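Local coordinates for probable cell division protein WhiA (PDB 3HYI), which is probably involved in cell division and chromosome segregation, and binds DNA, joining a degenerate LAGLIDADG homing endonuclease domain to a helix-turn-helix domain, at residues F9-K14 and F119-M125; F154-N158 and D177-F181; R250-V254 and L266-L272. All coordinates share one frame; numbering follows the deposited sequence.

Contact 1: residues F9-K14 and F119-M125; sequences FSEEIK and FLSGGSM
K14, M125 and L120 carry most of the meeting between the N-terminal helix 9-16 and the end of helix 108-122, the LAGLIDADG-type helix of the degenerate homing endonuclease fold, where that helix gives way to strand 123-125. The chain of K14 runs out fully extended beyond CG and delivers its ammonium group to the carboxyl end of the other helix. There K14 NZ is 2.7 Å from G123 O and 2.9 Å from L120 O, with a weaker third bond to F119 O. It stands well above the carbonyl plane of L120, 46° out of it, and is tilted less from that of G123. Three backbone carbonyls thus satisfy one buried amine, and the negative end of the helix dipole would probably add to the attraction. The methylenes are used as well: CB of K14 lies 3.7 Å from CD2 of L120 as the two side chains pass in opposite directions, and CE of K14 rides over one face of the F119 ring. L120 also packs on F35 of helix 25-39 and A58 of helix 56-68.

M125 has its CG anti to the backbone N (chi1 -169°), and its extended chain carries SD to I13 and F9. M125 SD meets CD1 of I13 and comes to the edge of the F9 ring, 3.9 Å from F9 CE2, in a Met-aromatic contact. The main chain of M125 is held at S10: M125 N donates to S10 OG at 3.1 Å, and one water accepts from S10 N while donating to M125 O at 2.7 Å.

Contact 2: residues F154-N158 and D177-F181; sequences FFNIN and DILVF
The second LAGLIDADG-like unit has helices and strands in the order αββαββα, and I157 and D177 join two of its helices, the end of 141-155 and the beginning of 175-184. After F155 the chain leaves the helix through N156, which has positive phi, and the turn brings I157 against D177, V180 and F181 of the later helix. The side chains of I157 and D177 run antiparallel alongside one another, with both branches CG1 and CG2 of the isoleucine 4.0 Å from CB of D177. The tip goes further: CG1 of I157 is anti to the carbonyl carbon (chi1 -75°), and CD1 of I157 extends from it to lie 3.5 Å from D177 O, an oxygen already engaged by F181 N in the helix. I157 CD1 is also 3.9 Å from CB of F181 and meets the edge of that ring close to its plane. V180 CG1 lies 4.1 Å from CD1 of I157 and equally far from CD1 of F155, whose ring it approaches obliquely.

One polar bond spans the two segments. N158 N donates to D177 OD2 at 3.3 Å with an N-H...O angle of 151°, and it comes from above the carboxylate plane, 54° out of it. This fairly long bond links the main chain two residues before strand 160-163 to the helix.

Strand 168-172 adjoins the pair through I172, which touches I157, D177 and F181. F155 leans on V108 and V112 of helix 108-122, while F181 reaches L115 of that helix and I136 of strand 134-138.

Contact 3: residues R250-V254 and L266-L272; sequences RVALV and LGKKLNL
L270 points its CB at helix 246-257 and spends the rest of its side chain on three residues there. A chi1 of -62° sets CG beside the backbone N, from where both methyls reach the helix. CG of L270 is the first atom to touch, 4.0 Å from CG2 of V254. From it the two methyls part. CD1 of L270 lies 3.8 Å from CG2 of V251, the two side chains being roughly perpendicular, and also 3.9 Å from R250 O, the carbonyl that takes the helix bond from V254 N. CD2 of L270 turns the other way, with CG2 of V254 3.9 Å off and CB of R250 4.0 Å off. An alanine here would keep none of these three atoms and is likely to leave V251 and V254 with a gap where the forked tip had packed between them. The residue sits in the turn of the predicted helix-turn-helix motif, between helix 263-268 and helix 274-288. The first of these ends in a Schellman motif whose C-prime residue, N271, has positive phi. G267 O accepts from both L270 N and L272 N, which approach from opposite faces of its plane; two bonds thus hold the main chain of L270 and L272 to the helix end. Beyond the turn L272 takes up the same surface: CD1 of L272 comes 4.2 Å from CG2 of V251, the methyl that L270 also uses. V251 and L272 both touch K280 of helix 274-288, and L266 leans on I277 there. At the outer margin, CD of K269 merely brushes CG1 of V254, and the amine lies farther from the helix.

How the contacts relate
From the N terminus, helix 9-16 comes first, and contact 1 closes a loop of 104 residues by setting it against the junction of helix 108-122 and strand 123-125. Contact 2 opens only afterwards and closes a short loop of 18 residues that holds strands 160-163 and 168-172. The two are in series, yet they touch in space: M125 CE packs on I178 CG2, and the F119 and F181 rings meet. Contact 3 follows, with 11 residues between its segments, inside the C-terminal helix-turn-helix domain, joining helix 246-257 to helix 263-268 and the turn after it. Its nearest atoms are about 46 Å from contact 2, beyond the long helix 207-238. None of the three nests or crosses.

Contact 1: residues F9-K14 and F119-M125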
ATOM      1  N   PHE A   9       2.975   4.937 -12.430  1.00 25.48           N
ATOM      2  CA  PHE A   9       1.830   4.053 -12.299  1.00 25.28           C
ATOM      3  C   PHE A   9       0.519   4.810 -12.501  1.00 25.07           C
ATOM      4  O   PHE A   9      -0.430   4.297 -13.097  1.00 24.93           O
ATOM      5  CB  PHE A   9       1.850   3.437 -10.907  1.00 25.21           C
ATOM      6  CG  PHE A   9       0.809   2.400 -10.698  1.00 25.17           C
ATOM      7  CD1 PHE A   9       1.057   1.081 -11.042  1.00 25.28           C
ATOM      8  CD2 PHE A   9      -0.419   2.733 -10.153  1.00 24.91           C
ATOM      9  CE1 PHE A   9       0.098   0.113 -10.850  1.00 25.25           C
ATOM     10  CE2 PHE A   9      -1.382   1.770  -9.956  1.00 25.04           C
ATOM     11  CZ  PHE A   9      -1.127   0.457 -10.305  1.00 25.25           C
ATOM     12  N   SER A  10       0.490   6.032 -11.980  1.00 24.85           N
ATOM     13  CA  SER A  10      -0.674   6.906 -12.054  1.00 24.67           C
ATOM     14  C   SER A  10      -1.043   7.258 -13.491  1.00 24.53           C
ATOM     15  O   SER A  10      -2.210   7.180 -13.869  1.00 24.08           O
ATOM     16  CB  SER A  10      -0.399   8.195 -11.275  1.00 24.66           C
ATOM     17  OG  SER A  10      -1.601   8.882 -10.986  1.00 24.60           O
ATOM     18  N   GLU A  11      -0.049   7.658 -14.282  1.00 24.58           N
ATOM     19  CA  GLU A  11      -0.278   8.001 -15.688  1.00 24.63           C
ATOM     20  C   GLU A  11      -0.719   6.780 -16.498  1.00 24.46           C
ATOM     21  O   GLU A  11      -1.504   6.913 -17.432  1.00 24.40           O
ATOM     22  CB  GLU A  11       0.976   8.631 -16.305  1.00 24.75           C
ATOM     23  CG  GLU A  11       0.815   9.160 -17.750  1.00 24.95           C
ATOM     24  CD  GLU A  11      -0.153  10.333 -17.886  1.00 25.41           C
ATOM     25  OE1 GLU A  11      -0.628  10.869 -16.860  1.00 25.63           O
ATOM     26  OE2 GLU A  11      -0.432  10.728 -19.038  1.00 25.30           O
ATOM     27  N   GLU A  12      -0.217   5.599 -16.137  1.00 24.29           N
ATOM     28  CA  GLU A  12      -0.645   4.348 -16.774  1.00 24.15           C
ATOM     29  C   GLU A  12      -2.136   4.071 -16.558  1.00 23.86           C
ATOM     30  O   GLU A  12      -2.822   3.601 -17.467  1.00 23.70           O
ATOM     31  CB  GLU A  12       0.185   3.167 -16.269  1.00 24.19           C
ATOM     32  CG  GLU A  12       1.570   3.094 -16.871  1.00 24.57           C
ATOM     33  CD  GLU A  12       2.340   1.879 -16.396  1.00 25.10           C
ATOM     34  OE1 GLU A  12       2.749   1.068 -17.249  1.00 25.69           O
ATOM     35  OE2 GLU A  12       2.526   1.726 -15.169  1.00 25.44           O
ATOM     36  N   ILE A  13      -2.622   4.356 -15.353  1.00 23.63           N
ATOM     37  CA  ILE A  13      -4.055   4.294 -15.058  1.00 23.52           C
ATOM     38  C   ILE A  13      -4.822   5.304 -15.907  1.00 23.32           C
ATOM     39  O   ILE A  13      -5.847   4.974 -16.496  1.00 23.34           O
ATOM     40  CB  ILE A  13      -4.336   4.568 -13.561  1.00 23.63           C
ATOM     41  CG1 ILE A  13      -3.833   3.408 -12.702  1.00 23.94           C
ATOM     42  CG2 ILE A  13      -5.828   4.780 -13.309  1.00 23.71           C
ATOM     43  CD1 ILE A  13      -3.421   3.844 -11.329  1.00 24.22           C
ATOM     44  N   LYS A  14      -4.317   6.532 -15.972  1.00 23.17           N
ATOM     45  CA  LYS A  14      -4.981   7.599 -16.725  1.00 23.02           C
ATOM     46  C   LYS A  14      -5.029   7.345 -18.237  1.00 23.15           C
ATOM     47  O   LYS A  14      -5.965   7.779 -18.905  1.00 22.91           O
ATOM     48  CB  LYS A  14      -4.332   8.953 -16.416  1.00 22.87           C
ATOM     49  CG  LYS A  14      -4.621   9.420 -15.005  1.00 22.27           C
ATOM     50  CD  LYS A  14      -4.028  10.775 -14.699  1.00 21.49           C
ATOM     51  CE  LYS A  14      -4.320  11.167 -13.260  1.00 20.62           C
ATOM     52  NZ  LYS A  14      -4.021  12.592 -12.982  1.00 19.64           N
ATOM     53  N   PHE A 119     -10.456  13.070 -11.272  1.00 20.32           N
ATOM     54  CA  PHE A 119      -9.280  12.226 -11.117  1.00 20.39           C
ATOM     55  C   PHE A 119      -8.243  12.450 -12.213  1.00 20.51           C
ATOM     56  O   PHE A 119      -7.050  12.568 -11.928  1.00 20.41           O
ATOM     57  CB  PHE A 119      -9.694  10.754 -11.104  1.00 20.41           C
ATOM     58  CG  PHE A 119      -8.539   9.805 -10.993  1.00 20.10           C
ATOM     59  CD1 PHE A 119      -8.047   9.155 -12.116  1.00 19.84           C
ATOM     60  CD2 PHE A 119      -7.931   9.576  -9.767  1.00 19.95           C
ATOM     61  CE1 PHE A 119      -6.982   8.283 -12.018  1.00 19.86           C
ATOM     62  CE2 PHE A 119      -6.858   8.702  -9.660  1.00 19.79           C
ATOM     63  CZ  PHE A 119      -6.384   8.053 -10.786  1.00 19.76           C
ATOM     64  N   LEU A 120      -8.698  12.481 -13.462  1.00 20.76           N
ATOM     65  CA  LEU A 120      -7.802  12.706 -14.594  1.00 20.84           C
ATOM     66  C   LEU A 120      -7.065  14.033 -14.462  1.00 21.14           C
ATOM     67  O   LEU A 120      -5.843  14.088 -14.608  1.00 21.36           O
ATOM     68  CB  LEU A 120      -8.571  12.666 -15.923  1.00 20.78           C
ATOM     69  CG  LEU A 120      -8.833  11.281 -16.522  1.00 20.10           C
ATOM     70  CD1 LEU A 120      -9.849  11.385 -17.633  1.00 19.43           C
ATOM     71  CD2 LEU A 120      -7.543  10.632 -17.034  1.00 19.46           C
ATOM     72  N   SER A 121      -7.811  15.093 -14.167  1.00 21.38           N
ATOM     73  CA  SER A 121      -7.264  16.449 -14.167  1.00 21.65           C
ATOM     74  C   SER A 121      -6.411  16.751 -12.931  1.00 21.77           C
ATOM     75  O   SER A 121      -5.271  17.202 -13.058  1.00 21.69           O
ATOM     76  CB  SER A 121      -8.395  17.483 -14.295  1.00 21.53           C
ATOM     77  OG  SER A 121      -9.317  17.393 -13.221  1.00 21.77           O
ATOM     78  N   GLY A 122      -6.961  16.503 -11.743  1.00 21.90           N
ATOM     79  CA  GLY A 122      -6.292  16.871 -10.494  1.00 22.11           C
ATOM     80  C   GLY A 122      -5.999  15.738  -9.526  1.00 22.35           C
ATOM     81  O   GLY A 122      -5.497  15.980  -8.426  1.00 22.30           O
ATOM     82  N   GLY A 123      -6.302  14.505  -9.924  1.00 22.62           N
ATOM     83  CA  GLY A 123      -6.110  13.349  -9.052  1.00 22.92           C
ATOM     84  C   GLY A 123      -4.826  12.596  -9.336  1.00 23.17           C
ATOM     85  O   GLY A 123      -4.153  12.845 -10.329  1.00 23.35           O
ATOM     86  N   SER A 124      -4.479  11.676  -8.444  1.00 23.59           N
ATOM     87  CA  SER A 124      -3.355  10.770  -8.670  1.00 23.91           C
ATOM     88  C   SER A 124      -3.479   9.529  -7.806  1.00 24.24           C
ATOM     89  O   SER A 124      -4.284   9.477  -6.875  1.00 24.08           O
ATOM     90  CB  SER A 124      -2.010  11.461  -8.405  1.00 23.92           C
ATOM     91  OG  SER A 124      -1.914  11.918  -7.069  1.00 23.91           O
ATOM     92  N   MET A 125      -2.676   8.527  -8.135  1.00 24.72           N
ATOM     93  CA  MET A 125      -2.665   7.279  -7.399  1.00 25.08           C
ATOM     94  C   MET A 125      -1.246   6.760  -7.256  1.00 25.16           C
ATOM     95  O   MET A 125      -0.455   6.779  -8.200  1.00 25.22           O
ATOM     96  CB  MET A 125      -3.519   6.229  -8.101  1.00 25.31           C
ATOM     97  CG  MET A 125      -3.764   4.997  -7.254  1.00 26.07           C
ATOM     98  SD  MET A 125      -4.356   3.608  -8.221  1.00 28.22           S
ATOM     99  CE  MET A 125      -4.229   2.293  -7.015  1.00 26.67           C
TER
HETATM  100  O   HOH W   1       1.964   6.651  -9.357  1.00 37.72           O

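Contact 2: residues F154-N158 and D177-F181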
ATOM      1  N   PHE A 154     -23.212   6.197  -2.930  1.00 26.32           N
ATOM      2  CA  PHE A 154     -23.281   5.370  -4.138  1.00 26.51           C
ATOM      3  C   PHE A 154     -22.427   4.104  -4.070  1.00 26.84           C
ATOM      4  O   PHE A 154     -22.873   3.039  -4.489  1.00 26.91           O
ATOM      5  CB  PHE A 154     -22.867   6.176  -5.375  1.00 26.37           C
ATOM      6  CG  PHE A 154     -23.852   7.251  -5.769  1.00 26.18           C
ATOM      7  CD1 PHE A 154     -25.189   6.946  -5.993  1.00 25.86           C
ATOM      8  CD2 PHE A 154     -23.432   8.563  -5.951  1.00 25.87           C
ATOM      9  CE1 PHE A 154     -26.091   7.932  -6.368  1.00 25.66           C
ATOM     10  CE2 PHE A 154     -24.330   9.552  -6.332  1.00 25.81           C
ATOM     11  CZ  PHE A 154     -25.661   9.236  -6.538  1.00 25.50           C
ATOM     12  N   PHE A 155     -21.205   4.224  -3.560  1.00 27.32           N
ATOM     13  CA  PHE A 155     -20.227   3.133  -3.630  1.00 27.65           C
ATOM     14  C   PHE A 155     -19.735   2.621  -2.272  1.00 28.06           C
ATOM     15  O   PHE A 155     -18.873   1.742  -2.223  1.00 28.13           O
ATOM     16  CB  PHE A 155     -19.030   3.580  -4.471  1.00 27.63           C
ATOM     17  CG  PHE A 155     -19.388   3.941  -5.886  1.00 27.75           C
ATOM     18  CD1 PHE A 155     -19.591   2.948  -6.836  1.00 27.72           C
ATOM     19  CD2 PHE A 155     -19.527   5.269  -6.270  1.00 27.70           C
ATOM     20  CE1 PHE A 155     -19.926   3.270  -8.143  1.00 27.79           C
ATOM     21  CE2 PHE A 155     -19.863   5.601  -7.578  1.00 27.66           C
ATOM     22  CZ  PHE A 155     -20.063   4.600  -8.514  1.00 27.68           C
ATOM     23  N   ASN A 156     -20.280   3.158  -1.180  1.00 28.51           N
ATOM     24  CA  ASN A 156     -19.817   2.825   0.174  1.00 28.94           C
ATOM     25  C   ASN A 156     -18.302   3.022   0.333  1.00 29.23           C
ATOM     26  O   ASN A 156     -17.636   2.266   1.042  1.00 29.29           O
ATOM     27  CB  ASN A 156     -20.222   1.392   0.544  1.00 28.97           C
ATOM     28  CG  ASN A 156     -20.113   1.116   2.035  1.00 29.15           C
ATOM     29  OD1 ASN A 156     -20.685   1.833   2.857  1.00 29.61           O
ATOM     30  ND2 ASN A 156     -19.381   0.067   2.391  1.00 29.26           N
ATOM     31  N   ILE A 157     -17.770   4.042  -0.338  1.00 29.58           N
ATOM     32  CA  ILE A 157     -16.347   4.364  -0.264  1.00 29.82           C
ATOM     33  C   ILE A 157     -16.135   5.412   0.821  1.00 30.10           C
ATOM     34  O   ILE A 157     -16.721   6.495   0.771  1.00 30.12           O
ATOM     35  CB  ILE A 157     -15.805   4.885  -1.618  1.00 29.77           C
ATOM     36  CG1 ILE A 157     -15.653   3.727  -2.608  1.00 29.78           C
ATOM     37  CG2 ILE A 157     -14.455   5.572  -1.440  1.00 29.91           C
ATOM     38  CD1 ILE A 157     -15.282   4.162  -4.020  1.00 29.18           C
ATOM     39  N   ASN A 158     -15.309   5.073   1.808  1.00 30.38           N
ATOM     40  CA  ASN A 158     -14.924   6.006   2.858  1.00 30.56           C
ATOM     41  C   ASN A 158     -13.668   6.753   2.439  1.00 30.82           C
ATOM     42  O   ASN A 158     -12.660   6.136   2.091  1.00 30.93           O
ATOM     43  CB  ASN A 158     -14.675   5.268   4.175  1.00 30.53           C
ATOM     44  CG  ASN A 158     -15.934   4.634   4.731  1.00 30.37           C
ATOM     45  OD1 ASN A 158     -16.896   5.327   5.068  1.00 29.86           O
ATOM     46  ND2 ASN A 158     -15.935   3.310   4.829  1.00 30.12           N
ATOM     47  N   ASP A 177     -11.605  -0.049  -1.570  1.00 26.63           N
ATOM     48  CA  ASP A 177     -12.301   1.150  -2.051  1.00 26.54           C
ATOM     49  C   ASP A 177     -11.646   1.747  -3.295  1.00 26.29           C
ATOM     50  O   ASP A 177     -12.336   2.281  -4.167  1.00 26.36           O
ATOM     51  CB  ASP A 177     -12.360   2.219  -0.950  1.00 26.70           C
ATOM     52  CG  ASP A 177     -13.299   1.847   0.189  1.00 27.04           C
ATOM     53  OD1 ASP A 177     -14.040   0.849   0.062  1.00 27.67           O
ATOM     54  OD2 ASP A 177     -13.303   2.562   1.213  1.00 27.99           O
ATOM     55  N   ILE A 178     -10.319   1.662  -3.366  1.00 25.91           N
ATOM     56  CA  ILE A 178      -9.565   2.152  -4.521  1.00 25.52           C
ATOM     57  C   ILE A 178      -9.925   1.380  -5.793  1.00 25.34           C
ATOM     58  O   ILE A 178     -10.125   1.977  -6.851  1.00 25.37           O
ATOM     59  CB  ILE A 178      -8.038   2.070  -4.267  1.00 25.57           C
ATOM     60  CG1 ILE A 178      -7.600   3.175  -3.299  1.00 25.27           C
ATOM     61  CG2 ILE A 178      -7.260   2.191  -5.568  1.00 25.33           C
ATOM     62  CD1 ILE A 178      -6.183   3.022  -2.801  1.00 24.91           C
ATOM     63  N   LEU A 179     -10.012   0.057  -5.684  1.00 25.03           N
ATOM     64  CA  LEU A 179     -10.385  -0.786  -6.821  1.00 24.76           C
ATOM     65  C   LEU A 179     -11.814  -0.514  -7.294  1.00 24.52           C
ATOM     66  O   LEU A 179     -12.075  -0.489  -8.500  1.00 24.42           O
ATOM     67  CB  LEU A 179     -10.215  -2.272  -6.471  1.00 24.71           C
ATOM     68  CG  LEU A 179      -8.762  -2.747  -6.380  1.00 24.66           C
ATOM     69  CD1 LEU A 179      -8.678  -4.132  -5.758  1.00 23.89           C
ATOM     70  CD2 LEU A 179      -8.105  -2.727  -7.759  1.00 24.45           C
ATOM     71  N   VAL A 180     -12.728  -0.316  -6.346  1.00 24.21           N
ATOM     72  CA  VAL A 180     -14.115   0.039  -6.657  1.00 24.01           C
ATOM     73  C   VAL A 180     -14.165   1.366  -7.408  1.00 24.01           C
ATOM     74  O   VAL A 180     -14.858   1.497  -8.418  1.00 23.96           O
ATOM     75  CB  VAL A 180     -14.977   0.167  -5.378  1.00 23.95           C
ATOM     76  CG1 VAL A 180     -16.383   0.631  -5.725  1.00 23.84           C
ATOM     77  CG2 VAL A 180     -15.021  -1.156  -4.621  1.00 23.61           C
ATOM     78  N   PHE A 181     -13.424   2.342  -6.889  1.00 23.95           N
ATOM     79  CA  PHE A 181     -13.317   3.662  -7.496  1.00 23.93           C
ATOM     80  C   PHE A 181     -12.791   3.567  -8.923  1.00 23.79           C
ATOM     81  O   PHE A 181     -13.387   4.118  -9.853  1.00 23.82           O
ATOM     82  CB  PHE A 181     -12.385   4.544  -6.657  1.00 24.00           C
ATOM     83  CG  PHE A 181     -12.262   5.953  -7.160  1.00 24.15           C
ATOM     84  CD1 PHE A 181     -13.095   6.953  -6.672  1.00 24.29           C
ATOM     85  CD2 PHE A 181     -11.307   6.284  -8.115  1.00 24.19           C
ATOM     86  CE1 PHE A 181     -12.982   8.258  -7.134  1.00 24.14           C
ATOM     87  CE2 PHE A 181     -11.189   7.586  -8.582  1.00 23.80           C
ATOM     88  CZ  PHE A 181     -12.026   8.575  -8.089  1.00 23.86           C
TER

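Contact 3: residues R250-V254 and L266-L272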
ATOM      1  N   ARG A 250      32.474 -24.895  33.895  1.00 27.25           N
ATOM      2  CA  ARG A 250      31.507 -23.910  34.375  1.00 27.11           C
ATOM      3  C   ARG A 250      30.182 -24.005  33.628  1.00 27.06           C
ATOM      4  O   ARG A 250      29.117 -23.826  34.221  1.00 27.05           O
ATOM      5  CB  ARG A 250      32.068 -22.494  34.237  1.00 27.18           C
ATOM      6  CG  ARG A 250      33.278 -22.226  35.111  1.00 27.58           C
ATOM      7  CD  ARG A 250      33.634 -20.750  35.108  1.00 28.38           C
ATOM      8  NE  ARG A 250      34.248 -20.334  33.845  1.00 29.00           N
ATOM      9  CZ  ARG A 250      35.522 -20.544  33.510  1.00 29.41           C
ATOM     10  NH1 ARG A 250      36.351 -21.183  34.336  1.00 29.79           N
ATOM     11  NH2 ARG A 250      35.976 -20.118  32.335  1.00 29.52           N
ATOM     12  N   VAL A 251      30.258 -24.277  32.327  1.00 27.12           N
ATOM     13  CA  VAL A 251      29.072 -24.427  31.481  1.00 27.12           C
ATOM     14  C   VAL A 251      28.266 -25.675  31.857  1.00 27.28           C
ATOM     15  O   VAL A 251      27.031 -25.640  31.874  1.00 27.42           O
ATOM     16  CB  VAL A 251      29.463 -24.477  29.984  1.00 27.14           C
ATOM     17  CG1 VAL A 251      28.275 -24.875  29.114  1.00 26.94           C
ATOM     18  CG2 VAL A 251      30.023 -23.128  29.543  1.00 26.91           C
ATOM     19  N   ALA A 252      28.970 -26.766  32.159  1.00 27.33           N
ATOM     20  CA  ALA A 252      28.338 -28.012  32.602  1.00 27.34           C
ATOM     21  C   ALA A 252      27.617 -27.828  33.932  1.00 27.38           C
ATOM     22  O   ALA A 252      26.492 -28.294  34.098  1.00 27.45           O
ATOM     23  CB  ALA A 252      29.374 -29.125  32.714  1.00 27.30           C
ATOM     24  N   LEU A 253      28.269 -27.145  34.871  1.00 27.41           N
ATOM     25  CA  LEU A 253      27.678 -26.862  36.181  1.00 27.38           C
ATOM     26  C   LEU A 253      26.432 -25.975  36.087  1.00 27.35           C
ATOM     27  O   LEU A 253      25.405 -26.279  36.690  1.00 27.34           O
ATOM     28  CB  LEU A 253      28.706 -26.201  37.106  1.00 27.37           C
ATOM     29  CG  LEU A 253      29.853 -27.079  37.616  1.00 27.26           C
ATOM     30  CD1 LEU A 253      30.810 -26.249  38.453  1.00 27.19           C
ATOM     31  CD2 LEU A 253      29.330 -28.261  38.416  1.00 27.19           C
ATOM     32  N   VAL A 254      26.532 -24.883  35.335  1.00 27.37           N
ATOM     33  CA  VAL A 254      25.422 -23.938  35.187  1.00 27.44           C
ATOM     34  C   VAL A 254      24.192 -24.587  34.536  1.00 27.30           C
ATOM     35  O   VAL A 254      23.064 -24.350  34.969  1.00 27.23           O
ATOM     36  CB  VAL A 254      25.857 -22.668  34.401  1.00 27.49           C
ATOM     37  CG1 VAL A 254      24.660 -21.942  33.823  1.00 27.76           C
ATOM     38  CG2 VAL A 254      26.647 -21.736  35.308  1.00 27.50           C
ATOM     39  N   LEU A 266      21.219 -19.026  30.388  1.00 26.91           N
ATOM     40  CA  LEU A 266      22.416 -19.722  30.866  1.00 26.87           C
ATOM     41  C   LEU A 266      23.683 -18.931  30.541  1.00 26.65           C
ATOM     42  O   LEU A 266      24.603 -18.852  31.358  1.00 26.58           O
ATOM     43  CB  LEU A 266      22.542 -21.109  30.230  1.00 26.97           C
ATOM     44  CG  LEU A 266      21.787 -22.297  30.816  1.00 27.16           C
ATOM     45  CD1 LEU A 266      22.301 -23.564  30.146  1.00 27.22           C
ATOM     46  CD2 LEU A 266      21.952 -22.386  32.328  1.00 27.25           C
ATOM     47  N   GLY A 267      23.730 -18.374  29.333  1.00 26.31           N
ATOM     48  CA  GLY A 267      24.866 -17.571  28.888  1.00 26.12           C
ATOM     49  C   GLY A 267      25.084 -16.339  29.742  1.00 25.88           C
ATOM     50  O   GLY A 267      26.213 -16.028  30.115  1.00 26.05           O
ATOM     51  N   LYS A 268      23.997 -15.641  30.058  1.00 25.54           N
ATOM     52  CA  LYS A 268      24.055 -14.440  30.892  1.00 25.30           C
ATOM     53  C   LYS A 268      24.771 -14.712  32.222  1.00 24.96           C
ATOM     54  O   LYS A 268      25.507 -13.861  32.719  1.00 24.79           O
ATOM     55  CB  LYS A 268      22.642 -13.901  31.152  1.00 25.29           C
ATOM     56  CG  LYS A 268      22.584 -12.405  31.389  1.00 25.59           C
ATOM     57  CD  LYS A 268      21.152 -11.926  31.597  1.00 25.72           C
ATOM     58  N   LYS A 269      24.567 -15.907  32.775  1.00 24.61           N
ATOM     59  CA  LYS A 269      25.182 -16.293  34.046  1.00 24.37           C
ATOM     60  C   LYS A 269      26.706 -16.464  33.991  1.00 24.13           C
ATOM     61  O   LYS A 269      27.354 -16.488  35.038  1.00 24.24           O
ATOM     62  CB  LYS A 269      24.536 -17.575  34.582  1.00 24.33           C
ATOM     63  CG  LYS A 269      23.077 -17.401  34.982  1.00 24.28           C
ATOM     64  CD  LYS A 269      22.474 -18.694  35.496  1.00 24.20           C
ATOM     65  CE  LYS A 269      21.087 -18.468  36.074  1.00 24.30           C
ATOM     66  NZ  LYS A 269      21.124 -17.815  37.409  1.00 24.52           N
ATOM     67  N   LEU A 270      27.271 -16.582  32.789  1.00 23.72           N
ATOM     68  CA  LEU A 270      28.722 -16.705  32.611  1.00 23.45           C
ATOM     69  C   LEU A 270      29.309 -15.616  31.694  1.00 23.24           C
ATOM     70  O   LEU A 270      30.422 -15.770  31.189  1.00 23.23           O
ATOM     71  CB  LEU A 270      29.059 -18.091  32.041  1.00 23.42           C
ATOM     72  CG  LEU A 270      28.700 -19.319  32.890  1.00 23.28           C
ATOM     73  CD1 LEU A 270      28.893 -20.590  32.080  1.00 22.75           C
ATOM     74  CD2 LEU A 270      29.526 -19.369  34.174  1.00 22.58           C
ATOM     75  N   ASN A 271      28.577 -14.517  31.495  1.00 23.00           N
ATOM     76  CA  ASN A 271      28.969 -13.471  30.534  1.00 22.88           C
ATOM     77  C   ASN A 271      29.279 -14.038  29.139  1.00 22.91           C
ATOM     78  O   ASN A 271      30.218 -13.602  28.471  1.00 22.84           O
ATOM     79  CB  ASN A 271      30.162 -12.647  31.064  1.00 22.71           C
ATOM     80  CG  ASN A 271      29.748 -11.556  32.050  1.00 22.34           C
ATOM     81  OD1 ASN A 271      28.586 -11.148  32.101  1.00 21.56           O
ATOM     82  ND2 ASN A 271      30.713 -11.068  32.825  1.00 20.91           N
ATOM     83  N   LEU A 272      28.480 -15.015  28.713  1.00 22.98           N
ATOM     84  CA  LEU A 272      28.610 -15.623  27.390  1.00 23.13           C
ATOM     85  C   LEU A 272      27.341 -15.371  26.589  1.00 23.34           C
ATOM     86  O   LEU A 272      26.248 -15.302  27.150  1.00 23.27           O
ATOM     87  CB  LEU A 272      28.826 -17.136  27.502  1.00 23.07           C
ATOM     88  CG  LEU A 272      30.109 -17.655  28.153  1.00 23.04           C
ATOM     89  CD1 LEU A 272      30.093 -19.174  28.168  1.00 22.73           C
ATOM     90  CD2 LEU A 272      31.349 -17.136  27.436  1.00 22.90           C
TER